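Local coordinates for protein ethylbenzene dehydrogenase alpha-subunit (Aromatoleum aromaticum, PDB 2IVF) that is the alpha-subunit of a molybdenum enzyme of the molybdopterin oxidoreductase family and holds two guanine dinucleotide cofactors, a molybdenum atom and an iron/sulfur cluster, at residues Val298-Asp303 with Pro842-Gly847; Asp303-Leu308 with Lys410-Glu415. All coordinates share one frame; numbering follows the deposited sequence.

How the contacts relate
Both contacts are buried, their centres about 17 Å apart, and they share Asp-303, the first residue of helix 303-316. Contact 1 lies nearer the centre of the chain and joins the turn before that helix to a strand of the dinucleotide-binding domain, 539 residues further on. Its chemistry is mixed: methyl packing, a lysine on a backbone carbonyl, a bridging water and three hydrogen bonds along one edge of the guanine of MGD. Contact 2, further out, follows the same helix away from the cofactor to the 410-415 connection and is wholly apolar across its interface. The two meet where Val-298 CG1 packs on Phe-306 CB.

Contact 1: residues Val298-Asp303 with Pro842-Gly847; sequences VRVGSD and PFKITG. With MGD (2-amino-5,6-dimercapto-7-methyl-3,7,8a,9-tetrahydro-8-oxa-1,3,9,10-tetraaza-anthracen-4-one guanosine dinucleotide), chain M.
Val-300 of the turn 298-303 packs on Lys-844 and Thr-846 of strand 843-846, joining the loop after strand 294-296 of a parallel sheet to a sheet of the molybdopterin dinucleotide-binding domain, a family of the double-psi beta-barrel clan. The guanine of MGD lies beside this contact, in touch with both segments. Along the first segment, Val-298 comes first, its CG2 3.7 Å from MGD N2. Arg-299 then opens a type II beta turn that ends at Ser-302, and its carbonyl O takes both the backbone N and the OG of Ser-302, two bonds that close the turn on one oxygen.

Val-300 carries the contact. With CG1 anti to the backbone N, both its methyls meet CG2 of Thr-846, tip to tip, CG1 at 3.6 Å. The extended Lys-844 chain runs antiparallel alongside Val-300, with its CD against Val-300 CB. Lys-844 NZ donates to Val-300 O at 3.2 Å. That bond arrives from above the carbonyl plane, 35° out of it; a water that donates to the same oxygen and accepts from NZ closes a small ring. Lys-844 NZ is also bonded to Thr-834 OG1, while Thr-846 turns its OG1 to Gln-915 on strand 915-917.

Gly-301, at positive phi as the third residue of the turn, points its N-H at MGD O6 (2.8 Å). After Ser-302, at the N-cap position, Asp-303 reads the other polar atoms of the base edge with both carboxylate oxygens, a pairing that matches the N1-H and N2-H donors of guanine and is consistent with selection of that base. Its OD1 receives MGD N1 at 2.8 Å in a nearly straight bond (176°), whereas OD2 receives MGD N2 at 2.6 Å through a more bent one (145°).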
loop_
_atom_site.group_PDB
_atom_site.type_symbol
_atom_site.label_atom_id
_atom_site.label_comp_id
_atom_site.label_asym_id
_atom_site.label_seq_id
_atom_site.Cartn_x
_atom_site.Cartn_y
_atom_site.Cartn_z
ATOM N N VAL A 298 -5.921 18.018 -14.542
ATOM C CA VAL A 298 -5.670 17.773 -16.000
ATOM C C VAL A 298 -6.543 16.702 -16.608
ATOM O O VAL A 298 -6.810 15.683 -15.987
ATOM C CB VAL A 298 -4.194 17.428 -16.253
ATOM C CG1 VAL A 298 -3.307 18.704 -15.999
ATOM C CG2 VAL A 298 -3.743 16.205 -15.425
ATOM N N ARG A 299 -6.974 16.908 -17.852
ATOM C CA ARG A 299 -7.514 15.804 -18.616
ATOM C C ARG A 299 -6.415 14.737 -18.730
ATOM O O ARG A 299 -5.255 15.083 -18.914
ATOM C CB ARG A 299 -7.945 16.256 -19.996
ATOM C CG ARG A 299 -9.178 17.111 -19.962
ATOM C CD ARG A 299 -9.626 17.540 -21.372
ATOM N NE ARG A 299 -10.444 18.730 -21.171
ATOM C CZ ARG A 299 -10.626 19.714 -22.042
ATOM N NH1 ARG A 299 -10.105 19.636 -23.272
ATOM N NH2 ARG A 299 -11.373 20.771 -21.676
ATOM N N VAL A 300 -6.789 13.462 -18.628
ATOM C CA VAL A 300 -5.811 12.363 -18.744
ATOM C C VAL A 300 -4.946 12.620 -19.970
ATOM O O VAL A 300 -5.473 12.834 -21.023
ATOM C CB VAL A 300 -6.493 11.007 -18.886
ATOM C CG1 VAL A 300 -5.455 9.948 -19.072
ATOM C CG2 VAL A 300 -7.399 10.731 -17.653
ATOM N N GLY A 301 -3.616 12.634 -19.798
ATOM C CA GLY A 301 -2.682 12.772 -20.889
ATOM C C GLY A 301 -2.421 14.165 -21.438
ATOM O O GLY A 301 -1.672 14.308 -22.397
ATOM N N SER A 302 -3.039 15.187 -20.845
ATOM C CA SER A 302 -2.936 16.535 -21.351
ATOM C C SER A 302 -1.907 17.423 -20.664
ATOM O O SER A 302 -1.911 18.646 -20.922
ATOM C CB SER A 302 -4.291 17.242 -21.262
ATOM O OG SER A 302 -4.679 17.446 -19.918
ATOM N N ASP A 303 -1.080 16.855 -19.778
ATOM C CA ASP A 303 -0.144 17.645 -18.993
ATOM C C ASP A 303 0.758 18.596 -19.773
ATOM O O ASP A 303 1.119 19.664 -19.266
ATOM C CB ASP A 303 0.747 16.748 -18.142
ATOM C CG ASP A 303 -0.023 15.944 -17.130
ATOM O OD1 ASP A 303 -1.020 15.268 -17.508
ATOM O OD2 ASP A 303 0.417 15.918 -15.961
ATOM N N PRO A 842 -15.542 5.822 -24.717
ATOM C CA PRO A 842 -15.579 7.114 -24.060
ATOM C C PRO A 842 -14.781 7.301 -22.782
ATOM O O PRO A 842 -14.508 8.450 -22.465
ATOM C CB PRO A 842 -17.064 7.313 -23.784
ATOM C CG PRO A 842 -17.533 6.006 -23.505
ATOM C CD PRO A 842 -16.731 5.039 -24.376
ATOM N N PHE A 843 -14.387 6.245 -22.058
ATOM C CA PHE A 843 -13.616 6.470 -20.842
ATOM C C PHE A 843 -12.140 6.357 -21.175
ATOM O O PHE A 843 -11.748 5.624 -22.077
ATOM C CB PHE A 843 -13.936 5.489 -19.714
ATOM C CG PHE A 843 -15.322 5.631 -19.173
ATOM C CD1 PHE A 843 -16.383 5.064 -19.849
ATOM C CD2 PHE A 843 -15.577 6.377 -18.006
ATOM C CE1 PHE A 843 -17.682 5.202 -19.370
ATOM C CE2 PHE A 843 -16.876 6.515 -17.529
ATOM C CZ PHE A 843 -17.915 5.920 -18.195
ATOM N N LYS A 844 -11.344 7.119 -20.456
ATOM C CA LYS A 844 -9.890 6.956 -20.435
ATOM C C LYS A 844 -9.523 6.287 -19.132
ATOM O O LYS A 844 -9.812 6.810 -18.050
ATOM C CB LYS A 844 -9.194 8.293 -20.594
ATOM C CG LYS A 844 -9.113 8.745 -22.019
ATOM C CD LYS A 844 -8.110 9.877 -22.105
ATOM C CE LYS A 844 -7.925 10.336 -23.505
ATOM N NZ LYS A 844 -6.950 11.446 -23.525
ATOM N N ILE A 845 -8.892 5.109 -19.230
ATOM C CA ILE A 845 -8.594 4.336 -18.055
ATOM C C ILE A 845 -7.191 4.671 -17.582
ATOM O O ILE A 845 -6.228 4.642 -18.355
ATOM C CB ILE A 845 -8.803 2.807 -18.313
ATOM C CG1 ILE A 845 -8.757 2.025 -16.994
ATOM C CG2 ILE A 845 -7.804 2.241 -19.379
ATOM C CD1 ILE A 845 -9.561 0.706 -17.115
ATOM N N THR A 846 -7.088 4.961 -16.298
ATOM C CA THR A 846 -5.823 5.172 -15.675
ATOM C C THR A 846 -5.640 4.161 -14.539
ATOM O O THR A 846 -6.574 3.420 -14.162
ATOM C CB THR A 846 -5.656 6.627 -15.150
ATOM O OG1 THR A 846 -6.575 6.891 -14.083
ATOM C CG2 THR A 846 -5.827 7.676 -16.291
ATOM N N GLY A 847 -4.430 4.116 -14.004
ATOM C CA GLY A 847 -4.117 3.215 -12.920
ATOM C C GLY A 847 -3.232 3.806 -11.850
ATOM O O GLY A 847 -3.147 5.016 -11.674
HETATM P PB MGD M . 1.489 5.744 -10.064
HETATM O O1B MGD M . 1.029 4.899 -8.928
HETATM O O2B MGD M . 1.308 5.149 -11.414
HETATM O O3B MGD M . 2.984 6.240 -9.992
HETATM O O3A MGD M . 4.169 5.015 -8.099
HETATM P PA MGD M . 3.982 6.469 -8.729
HETATM O O1A MGD M . 3.398 7.290 -7.664
HETATM O O2A MGD M . 5.222 6.912 -9.338
HETATM O "O5'" MGD M . 0.715 7.153 -10.040
HETATM C "C5'" MGD M . -0.719 7.162 -9.980
HETATM C "C4'" MGD M . -1.245 8.562 -10.286
HETATM O "O4'" MGD M . -1.009 8.882 -11.649
HETATM C "C3'" MGD M . -2.744 8.391 -10.212
HETATM O "O3'" MGD M . -3.136 8.724 -8.885
HETATM C "C2'" MGD M . -3.253 9.407 -11.243
HETATM O "O2'" MGD M . -3.964 10.464 -10.574
HETATM C "C1'" MGD M . -1.965 9.922 -11.908
HETATM N N9 MGD M . -2.188 10.037 -13.369
HETATM C C8 MGD M . -2.616 9.097 -14.226
HETATM N N7 MGD M . -2.644 9.573 -15.476
HETATM C C5 MGD M . -2.202 10.855 -15.399
HETATM C C6 MGD M . -2.016 11.901 -16.290
HETATM O O6 MGD M . -2.266 11.855 -17.501
HETATM N N1 MGD M . -1.516 13.103 -15.780
HETATM C C2 MGD M . -1.219 13.336 -14.428
HETATM N N2 MGD M . -0.747 14.564 -14.021
HETATM N N3 MGD M . -1.384 12.304 -13.589
HETATM C C4 MGD M . -1.882 11.115 -14.047
HETATM C C10 MGD M . 4.681 3.969 -8.840
HETATM C C11 MGD M . 5.750 3.285 -8.024
HETATM O O11 MGD M . 5.182 2.873 -6.850
HETATM C C12 MGD M . 6.475 2.139 -8.745
HETATM S S12 MGD M . 6.786 2.179 -10.475
HETATM C C13 MGD M . 6.900 1.051 -8.024
HETATM S S13 MGD M . 7.739 -0.227 -8.834
HETATM C C14 MGD M . 6.624 0.951 -6.563
HETATM N N15 MGD M . 5.439 0.059 -6.415
HETATM C C16 MGD M . 4.553 0.191 -5.328
HETATM C C17 MGD M . 3.539 -0.697 -5.077
HETATM O O17 MGD M . 3.329 -1.679 -5.829
HETATM N N18 MGD M . 2.712 -0.458 -3.961
HETATM C C19 MGD M . 2.893 0.595 -3.119
HETATM N N19 MGD M . 2.040 0.732 -2.084
HETATM N N20 MGD M . 3.872 1.461 -3.419
HETATM C C21 MGD M . 4.700 1.265 -4.457
HETATM N N22 MGD M . 5.715 2.175 -4.732
HETATM C C23 MGD M . 6.251 2.370 -6.048
HETATM O O HOH W 1 -8.004 13.396 -22.025
#

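Contact 2: residues Asp303-Leu308 with Lys410-Glu415; sequences DAAFWL and KDYTPE. With MGD (2-amino-5,6-dimercapto-7-methyl-3,7,8a,9-tetrahydro-8-oxa-1,3,9,10-tetraaza-anthracen-4-one guanosine dinucleotide), chain M.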
loop_
_atom_site.group_PDB
_atom_site.type_symbol
_atom_site.label_atom_id
_atom_site.label_comp_id
_atom_site.label_asym_id
_atom_site.label_seq_id
_atom_site.Cartn_x
_atom_site.Cartn_y
_atom_site.Cartn_z
ATOM N N ASP A 303 -1.080 16.855 -19.778
ATOM C CA ASP A 303 -0.144 17.645 -18.993
ATOM C C ASP A 303 0.758 18.596 -19.773
ATOM O O ASP A 303 1.119 19.664 -19.266
ATOM C CB ASP A 303 0.747 16.748 -18.142
ATOM C CG ASP A 303 -0.023 15.944 -17.130
ATOM O OD1 ASP A 303 -1.020 15.268 -17.508
ATOM O OD2 ASP A 303 0.417 15.918 -15.961
ATOM N N ALA A 304 1.168 18.212 -20.979
ATOM C CA ALA A 304 1.999 19.101 -21.813
ATOM C C ALA A 304 1.348 20.453 -21.970
ATOM O O ALA A 304 2.017 21.475 -21.901
ATOM C CB ALA A 304 2.238 18.513 -23.170
ATOM N N ALA A 305 0.045 20.462 -22.253
ATOM C CA ALA A 305 -0.643 21.725 -22.481
ATOM C C ALA A 305 -0.570 22.578 -21.203
ATOM O O ALA A 305 -0.469 23.809 -21.258
ATOM C CB ALA A 305 -2.090 21.477 -22.929
ATOM N N PHE A 306 -0.702 21.938 -20.058
ATOM C CA PHE A 306 -0.630 22.683 -18.789
ATOM C C PHE A 306 0.739 23.333 -18.677
ATOM O O PHE A 306 0.863 24.538 -18.463
ATOM C CB PHE A 306 -0.973 21.800 -17.595
ATOM C CG PHE A 306 -0.622 22.425 -16.255
ATOM C CD1 PHE A 306 -1.439 23.388 -15.669
ATOM C CD2 PHE A 306 0.534 22.071 -15.607
ATOM C CE1 PHE A 306 -1.078 23.980 -14.461
ATOM C CE2 PHE A 306 0.892 22.667 -14.432
ATOM C CZ PHE A 306 0.078 23.616 -13.854
ATOM N N TRP A 307 1.775 22.546 -18.874
ATOM C CA TRP A 307 3.123 23.028 -18.651
ATOM C C TRP A 307 3.560 24.000 -19.739
ATOM O O TRP A 307 4.266 24.961 -19.444
ATOM C CB TRP A 307 4.119 21.887 -18.532
ATOM C CG TRP A 307 3.998 21.157 -17.303
ATOM C CD1 TRP A 307 3.493 19.932 -17.154
ATOM C CD2 TRP A 307 4.388 21.605 -16.011
ATOM N NE1 TRP A 307 3.524 19.562 -15.842
ATOM C CE2 TRP A 307 4.089 20.577 -15.115
ATOM C CE3 TRP A 307 4.978 22.782 -15.521
ATOM C CZ2 TRP A 307 4.344 20.679 -13.752
ATOM C CZ3 TRP A 307 5.224 22.876 -14.159
ATOM C CH2 TRP A 307 4.928 21.828 -13.305
ATOM N N LEU A 308 3.064 23.827 -20.947
ATOM C CA LEU A 308 3.360 24.802 -21.974
ATOM C C LEU A 308 2.620 26.139 -21.649
ATOM O O LEU A 308 3.116 27.234 -21.923
ATOM C CB LEU A 308 2.974 24.242 -23.329
ATOM C CG LEU A 308 3.835 23.046 -23.786
ATOM C CD1 LEU A 308 3.270 22.378 -25.054
ATOM C CD2 LEU A 308 5.291 23.498 -24.025
ATOM N N LYS A 410 2.221 30.444 -28.883
ATOM C CA LYS A 410 0.980 31.164 -29.213
ATOM C C LYS A 410 -0.278 30.260 -29.194
ATOM O O LYS A 410 -1.401 30.739 -29.060
ATOM C CB LYS A 410 1.112 31.901 -30.536
ATOM C CG LYS A 410 2.102 33.056 -30.400
ATOM C CD LYS A 410 2.222 33.903 -31.639
ATOM C CE LYS A 410 3.214 35.040 -31.403
ATOM N NZ LYS A 410 3.462 35.796 -32.673
ATOM N N ASP A 411 -0.072 28.962 -29.331
ATOM C CA ASP A 411 -1.139 27.983 -29.282
ATOM C C ASP A 411 -1.388 27.519 -27.840
ATOM O O ASP A 411 -2.288 26.717 -27.617
ATOM C CB ASP A 411 -0.800 26.804 -30.236
ATOM C CG ASP A 411 -0.840 27.218 -31.723
ATOM O OD1 ASP A 411 -1.548 28.205 -32.065
ATOM O OD2 ASP A 411 -0.141 26.589 -32.552
ATOM N N TYR A 412 -0.620 28.042 -26.872
ATOM C CA TYR A 412 -0.659 27.618 -25.482
ATOM C C TYR A 412 -0.757 28.836 -24.567
ATOM O O TYR A 412 -0.234 28.846 -23.473
ATOM C CB TYR A 412 0.569 26.742 -25.125
ATOM C CG TYR A 412 0.604 25.477 -25.922
ATOM C CD1 TYR A 412 -0.100 24.350 -25.492
ATOM C CD2 TYR A 412 1.291 25.404 -27.139
ATOM C CE1 TYR A 412 -0.138 23.196 -26.260
ATOM C CE2 TYR A 412 1.294 24.228 -27.896
ATOM C CZ TYR A 412 0.574 23.138 -27.440
ATOM O OH TYR A 412 0.519 21.986 -28.188
ATOM N N THR A 413 -1.441 29.873 -25.020
ATOM C CA THR A 413 -1.821 30.929 -24.104
ATOM C C THR A 413 -2.682 30.237 -23.036
ATOM O O THR A 413 -3.199 29.142 -23.248
ATOM C CB THR A 413 -2.623 32.024 -24.825
ATOM O OG1 THR A 413 -3.852 31.450 -25.319
ATOM C CG2 THR A 413 -1.787 32.621 -26.000
ATOM N N PRO A 414 -2.801 30.831 -21.866
ATOM C CA PRO A 414 -3.598 30.150 -20.848
ATOM C C PRO A 414 -5.018 29.779 -21.264
ATOM O O PRO A 414 -5.504 28.722 -20.909
ATOM C CB PRO A 414 -3.608 31.157 -19.700
ATOM C CG PRO A 414 -2.368 31.923 -19.870
ATOM C CD PRO A 414 -2.203 32.071 -21.355
ATOM N N GLU A 415 -5.684 30.656 -21.983
ATOM C CA GLU A 415 -6.990 30.373 -22.530
ATOM C C GLU A 415 -6.927 29.140 -23.416
ATOM O O GLU A 415 -7.730 28.232 -23.287
ATOM C CB GLU A 415 -7.489 31.573 -23.342
ATOM C CG GLU A 415 -7.792 32.816 -22.495
ATOM C CD GLU A 415 -6.552 33.619 -22.056
ATOM O OE1 GLU A 415 -5.423 33.395 -22.569
ATOM O OE2 GLU A 415 -6.734 34.494 -21.182
HETATM P PB MGD M . 1.489 5.744 -10.064
HETATM O O1B MGD M . 1.029 4.899 -8.928
HETATM O O2B MGD M . 1.308 5.149 -11.414
HETATM O O3B MGD M . 2.984 6.240 -9.992
HETATM O O3A MGD M . 4.169 5.015 -8.099
HETATM P PA MGD M . 3.982 6.469 -8.729
HETATM O O1A MGD M . 3.398 7.290 -7.664
HETATM O O2A MGD M . 5.222 6.912 -9.338
HETATM O "O5'" MGD M . 0.715 7.153 -10.040
HETATM C "C5'" MGD M . -0.719 7.162 -9.980
HETATM C "C4'" MGD M . -1.245 8.562 -10.286
HETATM O "O4'" MGD M . -1.009 8.882 -11.649
HETATM C "C3'" MGD M . -2.744 8.391 -10.212
HETATM O "O3'" MGD M . -3.136 8.724 -8.885
HETATM C "C2'" MGD M . -3.253 9.407 -11.243
HETATM O "O2'" MGD M . -3.964 10.464 -10.574
HETATM C "C1'" MGD M . -1.965 9.922 -11.908
HETATM N N9 MGD M . -2.188 10.037 -13.369
HETATM C C8 MGD M . -2.616 9.097 -14.226
HETATM N N7 MGD M . -2.644 9.573 -15.476
HETATM C C5 MGD M . -2.202 10.855 -15.399
HETATM C C6 MGD M . -2.016 11.901 -16.290
HETATM O O6 MGD M . -2.266 11.855 -17.501
HETATM N N1 MGD M . -1.516 13.103 -15.780
HETATM C C2 MGD M . -1.219 13.336 -14.428
HETATM N N2 MGD M . -0.747 14.564 -14.021
HETATM N N3 MGD M . -1.384 12.304 -13.589
HETATM C C4 MGD M . -1.882 11.115 -14.047
HETATM C C10 MGD M . 4.681 3.969 -8.840
HETATM C C11 MGD M . 5.750 3.285 -8.024
HETATM O O11 MGD M . 5.182 2.873 -6.850
HETATM C C12 MGD M . 6.475 2.139 -8.745
HETATM S S12 MGD M . 6.786 2.179 -10.475
HETATM C C13 MGD M . 6.900 1.051 -8.024
HETATM S S13 MGD M . 7.739 -0.227 -8.834
HETATM C C14 MGD M . 6.624 0.951 -6.563
HETATM N N15 MGD M . 5.439 0.059 -6.415
HETATM C C16 MGD M . 4.553 0.191 -5.328
HETATM C C17 MGD M . 3.539 -0.697 -5.077
HETATM O O17 MGD M . 3.329 -1.679 -5.829
HETATM N N18 MGD M . 2.712 -0.458 -3.961
HETATM C C19 MGD M . 2.893 0.595 -3.119
HETATM N N19 MGD M . 2.040 0.732 -2.084
HETATM N N20 MGD M . 3.872 1.461 -3.419
HETATM C C21 MGD M . 4.700 1.265 -4.457
HETATM N N22 MGD M . 5.715 2.175 -4.732
HETATM C C23 MGD M . 6.251 2.370 -6.048
#
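Leu-308 covers one face of the Tyr-412 ring, a CH-pi contact between the first turns of helix 303-316 and the short connection that leads into helix 414-421. Its CD1 stands 3.7 Å from the ring centroid, only 12° off the normal, and so is almost centred on the face. Leucine and tyrosine extend from their backbones in a common direction, flank to flank; Leu-308 CB continues the overlap at the root of the ring, 3.7 Å from Tyr-412 CG. With chi1 of -62°, the tyrosine places CG anti to its carbonyl carbon, and the ring extends along the leucine instead of pointing end-on into the helix.

One turn earlier, Ala-305 gives a looser fit. Its CA approaches Tyr-412 CD1 obliquely at 4.0 Å, and its CB is 4.2 Å from CE1. The phenol oxygen takes no polar partner from 303-308; its hydrogen bonds are with His-831 N and Thr-830 OG1. The solvent side is carried by the residues flanking the tyrosine: Lys-410, Asp-411 and Glu-415 are exposed and Thr-413 partly so, while Pro-414 is buried.

Around the contact, helix 303-316 has several neighbours: Trp-307 packs on helix 454-467 and meets Phe-251 of strand 249-253 edge-to-face, Phe-306 touches helix 425-437, and Ala-305 rests on helix 414-421 through Lys-420 and Cys-421.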